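Local coordinates for protein ribonucleoside-diphosphate reductase (Pseudomonas aeruginosa, PDB 5IM3) that probably reduces ribonucleoside diphosphates to the deoxyribonucleotides needed for DNA synthesis, under allosteric control by bound nucleotides such as dATP, at residues Q369-Y374 against D639-S644; M633-I638 against K654-G659. One frame throughout, in Å; residues are numbered along the deposited sequence.

Interaction 1. Residues Q369-Y374 against D639-S644; sequences QLSSCY and DINYYS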
loop_
_atom_site.group_PDB
_atom_site.type_symbol
_atom_site.label_atom_id
_atom_site.label_comp_id
_atom_site.label_asym_id
_atom_site.label_seq_id
_atom_site.Cartn_x
_atom_site.Cartn_y
_atom_site.Cartn_z
ATOM N N GLN A 369 -5.998 12.703 52.944
ATOM C CA GLN A 369 -5.298 11.833 52.002
ATOM C C GLN A 369 -4.151 12.637 51.400
ATOM O O GLN A 369 -4.307 13.324 50.388
ATOM C CB GLN A 369 -6.257 11.319 50.936
ATOM C CG GLN A 369 -5.621 10.395 49.915
ATOM C CD GLN A 369 -5.941 8.936 50.160
ATOM O OE1 GLN A 369 -6.301 8.534 51.274
ATOM N NE2 GLN A 369 -5.819 8.128 49.110
ATOM N N LEU A 370 -2.978 12.548 52.032
ATOM C CA LEU A 370 -1.808 13.306 51.601
ATOM C C LEU A 370 -0.986 12.595 50.536
ATOM O O LEU A 370 -0.214 13.253 49.828
ATOM C CB LEU A 370 -0.910 13.614 52.805
ATOM C CG LEU A 370 -1.571 14.422 53.923
ATOM C CD1 LEU A 370 -0.578 14.699 55.035
ATOM C CD2 LEU A 370 -2.153 15.722 53.390
ATOM N N SER A 371 -1.129 11.279 50.407
ATOM C CA SER A 371 -0.451 10.508 49.377
ATOM C C SER A 371 -1.482 9.653 48.658
ATOM O O SER A 371 -2.364 9.069 49.295
ATOM C CB SER A 371 0.647 9.621 49.972
ATOM O OG SER A 371 1.578 10.392 50.711
ATOM N N SER A 372 -1.368 9.578 47.331
ATOM C CA SER A 372 -2.368 8.876 46.534
ATOM C C SER A 372 -1.729 7.979 45.477
ATOM O O SER A 372 -2.318 7.751 44.417
ATOM C CB SER A 372 -3.320 9.873 45.871
ATOM O OG SER A 372 -2.627 10.705 44.957
ATOM N N CYS A 373 -0.531 7.457 45.762
ATOM C CA CYS A 373 0.250 6.632 44.844
ATOM C C CYS A 373 0.663 5.360 45.571
ATOM O O CYS A 373 1.263 5.434 46.648
ATOM C CB CYS A 373 1.489 7.402 44.351
ATOM S SG CYS A 373 2.823 6.447 43.513
ATOM N N TYR A 374 0.348 4.199 44.991
ATOM C CA TYR A 374 0.571 2.934 45.681
ATOM C C TYR A 374 1.095 1.868 44.732
ATOM O O TYR A 374 0.841 1.903 43.526
ATOM C CB TYR A 374 -0.718 2.409 46.332
ATOM C CG TYR A 374 -1.480 3.442 47.123
ATOM C CD1 TYR A 374 -1.202 3.667 48.463
ATOM C CD2 TYR A 374 -2.481 4.191 46.526
ATOM C CE1 TYR A 374 -1.903 4.612 49.184
ATOM C CE2 TYR A 374 -3.183 5.131 47.233
ATOM C CZ TYR A 374 -2.893 5.342 48.561
ATOM O OH TYR A 374 -3.604 6.288 49.252
ATOM N N ASP A 639 3.318 10.648 58.753
ATOM C CA ASP A 639 2.607 10.565 60.022
ATOM C C ASP A 639 1.199 11.136 59.938
ATOM O O ASP A 639 0.293 10.631 60.610
ATOM C CB ASP A 639 3.391 11.302 61.107
ATOM C CG ASP A 639 4.788 10.749 61.298
ATOM O OD1 ASP A 639 4.981 9.531 61.106
ATOM O OD2 ASP A 639 5.694 11.535 61.642
ATOM N N ILE A 640 0.997 12.180 59.133
ATOM C CA ILE A 640 -0.305 12.836 59.077
ATOM C C ILE A 640 -1.262 12.081 58.166
ATOM O O ILE A 640 -2.481 12.115 58.374
ATOM C CB ILE A 640 -0.140 14.295 58.616
ATOM C CG1 ILE A 640 0.963 14.995 59.419
ATOM C CG2 ILE A 640 -1.453 15.045 58.745
ATOM C CD1 ILE A 640 0.816 14.862 60.921
ATOM N N ASN A 641 -0.737 11.396 57.157
ATOM C CA ASN A 641 -1.575 10.750 56.159
ATOM C C ASN A 641 -2.567 9.795 56.814
ATOM O O ASN A 641 -2.197 8.989 57.673
ATOM C CB ASN A 641 -0.692 10.006 55.161
ATOM C CG ASN A 641 -1.446 9.559 53.931
ATOM O OD1 ASN A 641 -1.885 10.380 53.126
ATOM N ND2 ASN A 641 -1.593 8.253 53.773
ATOM N N TYR A 642 -3.835 9.900 56.419
ATOM C CA TYR A 642 -4.864 8.980 56.883
ATOM C C TYR A 642 -4.879 7.750 55.982
ATOM O O TYR A 642 -4.977 7.871 54.758
ATOM C CB TYR A 642 -6.243 9.639 56.896
ATOM C CG TYR A 642 -7.339 8.675 57.297
ATOM C CD1 TYR A 642 -7.522 8.318 58.627
ATOM C CD2 TYR A 642 -8.175 8.105 56.344
ATOM C CE1 TYR A 642 -8.515 7.429 58.999
ATOM C CE2 TYR A 642 -9.170 7.213 56.706
ATOM C CZ TYR A 642 -9.334 6.879 58.032
ATOM O OH TYR A 642 -10.325 5.995 58.397
ATOM N N TYR A 643 -4.788 6.573 56.591
ATOM C CA TYR A 643 -4.614 5.325 55.862
ATOM C C TYR A 643 -5.915 4.533 55.840
ATOM O O TYR A 643 -6.524 4.293 56.889
ATOM C CB TYR A 643 -3.496 4.492 56.489
ATOM C CG TYR A 643 -2.144 5.158 56.398
ATOM C CD1 TYR A 643 -1.343 4.986 55.278
ATOM C CD2 TYR A 643 -1.668 5.962 57.431
ATOM C CE1 TYR A 643 -0.109 5.586 55.183
ATOM C CE2 TYR A 643 -0.430 6.573 57.347
ATOM C CZ TYR A 643 0.346 6.384 56.216
ATOM O OH TYR A 643 1.582 6.986 56.109
ATOM N N SER A 644 -6.325 4.122 54.639
ATOM C CA SER A 644 -7.529 3.324 54.441
ATOM C C SER A 644 -7.259 1.832 54.583
ATOM O O SER A 644 -8.042 1.120 55.218
ATOM C CB SER A 644 -8.121 3.602 53.054
ATOM O OG SER A 644 -8.402 4.980 52.873
#
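N641 turns its side-chain amide oxygen onto the backbone of L370 and S371, and this one atom carries the polar part of the contact. Its CG stands anti to the backbone N (chi1 -168°), on the side of the loop ahead of strand 373-377, and the amide then turns OD1 toward that loop. OD1 accepts from L370 N at 2.7 Å, with the donor nearly along the C=O axis, and from S371 N at 3.0 Å, where the donor lies above the carbonyl plane. Both N-H groups are bent away from a straight approach, as expected when two successive amides share one acceptor. Asparagine suits the first non-helical residue after helix 620-640: it is short, and its amide offers an acceptor to the loop while ND2 lies 3.4 Å above one face of the Y643 ring, offset toward the rim.

Beside this polar grip, L370 and N641 run past each other in opposite directions, and L370 CB comes within 3.4 Å of N641 OD1. The end of L370 meets the last turn of the helix: CD1 rests on I640 CB at 3.6 Å, with CG2 of the same isoleucine at 3.8 Å, the two aliphatic chains crossing at a slant. Q369 starts away from the other segment, but its bent chain brings OE1 back to 3.8 Å from Y642 O.

The contact joins the exit of helix 620-640 to the lead-in of a barrel strand. S371 OG is hydrogen-bonded to N603 of strand 600-608, beside which strand 373-377 runs antiparallel. C373 forms a disulfide with C602 of that neighbour, a pair placed like the redox-active cysteines of class I reductases and consistent with the oxidised form; V637 of the helix packs against L370 and S371.

Interaction 2. Residues M633-I638 against K654-G659; sequences MLDNVI and KHRPVG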
loop_
_atom_site.group_PDB
_atom_site.type_symbol
_atom_site.label_atom_id
_atom_site.label_comp_id
_atom_site.label_asym_id
_atom_site.label_seq_id
_atom_site.Cartn_x
_atom_site.Cartn_y
_atom_site.Cartn_z
ATOM N N MET A 633 9.124 18.123 55.421
ATOM C CA MET A 633 7.705 18.133 55.082
ATOM C C MET A 633 7.254 16.773 54.566
ATOM O O MET A 633 6.165 16.298 54.912
ATOM C CB MET A 633 7.426 19.219 54.045
ATOM C CG MET A 633 7.705 20.623 54.556
ATOM S SD MET A 633 7.643 21.875 53.264
ATOM C CE MET A 633 5.927 21.802 52.766
ATOM N N LEU A 634 8.081 16.124 53.742
ATOM C CA LEU A 634 7.710 14.812 53.219
ATOM C C LEU A 634 7.697 13.764 54.323
ATOM O O LEU A 634 6.838 12.876 54.333
ATOM C CB LEU A 634 8.663 14.402 52.095
ATOM C CG LEU A 634 8.503 15.152 50.770
ATOM C CD1 LEU A 634 9.542 14.691 49.754
ATOM C CD2 LEU A 634 7.097 14.983 50.199
ATOM N N ASP A 635 8.636 13.850 55.268
ATOM C CA ASP A 635 8.619 12.916 56.386
ATOM C C ASP A 635 7.379 13.123 57.244
ATOM O O ASP A 635 6.804 12.157 57.760
ATOM C CB ASP A 635 9.888 13.067 57.223
ATOM C CG ASP A 635 10.153 11.854 58.101
ATOM O OD1 ASP A 635 10.132 10.722 57.573
ATOM O OD2 ASP A 635 10.371 12.025 59.316
ATOM N N ASN A 636 6.942 14.378 57.397
ATOM C CA ASN A 636 5.708 14.651 58.126
ATOM C C ASN A 636 4.507 14.026 57.430
ATOM O O ASN A 636 3.583 13.535 58.089
ATOM C CB ASN A 636 5.506 16.159 58.270
ATOM C CG ASN A 636 6.429 16.782 59.299
ATOM O OD1 ASN A 636 7.430 16.189 59.700
ATOM N ND2 ASN A 636 6.090 17.988 59.735
ATOM N N VAL A 637 4.499 14.040 56.094
ATOM C CA VAL A 637 3.373 13.487 55.345
ATOM C C VAL A 637 3.069 12.067 55.805
ATOM O O VAL A 637 1.906 11.655 55.874
ATOM C CB VAL A 637 3.662 13.542 53.833
ATOM C CG1 VAL A 637 2.745 12.592 53.066
ATOM C CG2 VAL A 637 3.498 14.960 53.319
ATOM N N ILE A 638 4.113 11.302 56.133
ATOM C CA ILE A 638 3.937 9.904 56.516
ATOM C C ILE A 638 3.067 9.794 57.760
ATOM O O ILE A 638 2.177 8.939 57.843
ATOM C CB ILE A 638 5.309 9.240 56.733
ATOM C CG1 ILE A 638 6.224 9.503 55.521
ATOM C CG2 ILE A 638 5.135 7.753 57.051
ATOM C CD1 ILE A 638 6.630 8.290 54.755
ATOM N N LYS A 654 6.974 1.526 58.602
ATOM C CA LYS A 654 8.148 0.672 58.758
ATOM C C LYS A 654 9.369 1.283 58.082
ATOM O O LYS A 654 10.461 1.315 58.661
ATOM C CB LYS A 654 7.867 -0.717 58.180
ATOM C CG LYS A 654 7.589 -1.808 59.203
ATOM C CD LYS A 654 7.046 -3.055 58.513
ATOM C CE LYS A 654 7.042 -4.262 59.429
ATOM N NZ LYS A 654 8.406 -4.839 59.609
ATOM N N HIS A 655 9.201 1.774 56.851
ATOM C CA HIS A 655 10.321 2.139 55.994
ATOM C C HIS A 655 10.423 3.628 55.705
ATOM O O HIS A 655 11.505 4.094 55.335
ATOM C CB HIS A 655 10.221 1.389 54.657
ATOM C CG HIS A 655 9.896 -0.064 54.806
ATOM N ND1 HIS A 655 10.676 -0.928 55.544
ATOM C CD2 HIS A 655 8.873 -0.804 54.316
ATOM C CE1 HIS A 655 10.148 -2.139 55.502
ATOM N NE2 HIS A 655 9.053 -2.090 54.763
ATOM N N ARG A 656 9.333 4.371 55.845
ATOM C CA ARG A 656 9.324 5.819 55.664
ATOM C C ARG A 656 10.015 6.264 54.374
ATOM O O ARG A 656 10.934 7.091 54.409
ATOM C CB ARG A 656 9.951 6.514 56.866
ATOM C CG ARG A 656 9.411 6.070 58.225
ATOM C CD ARG A 656 9.827 7.043 59.327
ATOM N NE ARG A 656 9.196 8.348 59.138
ATOM C CZ ARG A 656 8.014 8.691 59.645
ATOM N NH1 ARG A 656 7.329 7.836 60.394
ATOM N NH2 ARG A 656 7.515 9.895 59.409
ATOM N N PRO A 657 9.595 5.753 53.220
ATOM C CA PRO A 657 10.115 6.286 51.960
ATOM C C PRO A 657 9.434 7.591 51.589
ATOM O O PRO A 657 8.255 7.811 51.869
ATOM C CB PRO A 657 9.779 5.186 50.948
ATOM C CG PRO A 657 8.534 4.577 51.485
ATOM C CD PRO A 657 8.654 4.638 52.990
ATOM N N VAL A 658 10.208 8.469 50.955
ATOM C CA VAL A 658 9.687 9.690 50.362
ATOM C C VAL A 658 10.248 9.790 48.952
ATOM O O VAL A 658 11.155 9.052 48.566
ATOM C CB VAL A 658 10.034 10.952 51.191
ATOM C CG1 VAL A 658 9.466 10.832 52.607
ATOM C CG2 VAL A 658 11.539 11.182 51.234
ATOM N N GLY A 659 9.688 10.717 48.179
ATOM C CA GLY A 659 10.138 10.938 46.817
ATOM C C GLY A 659 10.246 12.408 46.469
ATOM O O GLY A 659 9.272 13.017 46.020
#
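D635 sends its CG anti to the backbone N (chi1 -161°), while the R656 chain bends at chi3 (66°), and between them carboxylate and guanidinium meet as a salt bridge. R656 NE gives D635 OD1 a bond of 3.0 Å from within the guanidinium plane, reaching the oxygen on its syn side though somewhat out of the carboxylate plane. NH2 adds a weak bond to the same OD1 at 3.3 Å and another weak one to D635 O at 2.9 Å. Because the two planes stand 72° apart, this is no flat, two-oxygen pairing: OD1 alone takes both nitrogens.

I638, one turn further along the helix, lies over a face of the guanidinium, with CG2 3.8 Å above the plane and CB 3.5 Å from NH2. A branched aliphatic residue is well suited to cover a flat cation whose N-H groups point to its edge. The CD1 end of I638 reaches P657 O at 3.3 Å. Further back, L634 CB packs on V658 CG1 at 3.7 Å, the side chains crossing obliquely, so apolar contacts continue the helix face toward strand 659-663.

D635 and R656 are buried, but their charges have several partners. D635 OD1 also accepts from N763, and OD2 pairs with R762 and R707, while R656 NH1 bridges to D639. With three arginines around it, the buried D635 would be expected to stay ionised, and the several bonds probably offset much of the cost of burying the charge.

In the fold
From the N terminus, the chain first passes 369-374, at the start of strand 373-377, and travels through much of the barrel domain before helix 620-640. Its 633-638 part belongs to interaction 2, and its last residues and the loop after them, 639-644, return to the early loop to close interaction 1, 265 residues on. Helix 646-655 then leads to 654-659, closing the short loop of interaction 2. The two loops therefore cross, their segments alternating along the chain, with helix 620-640 common to both. Where they touch, Y643 OH probably bonds I638 O. Together they tie this helix to the beginnings of strands 373-377 and 659-663, which both pair with strand 600-608.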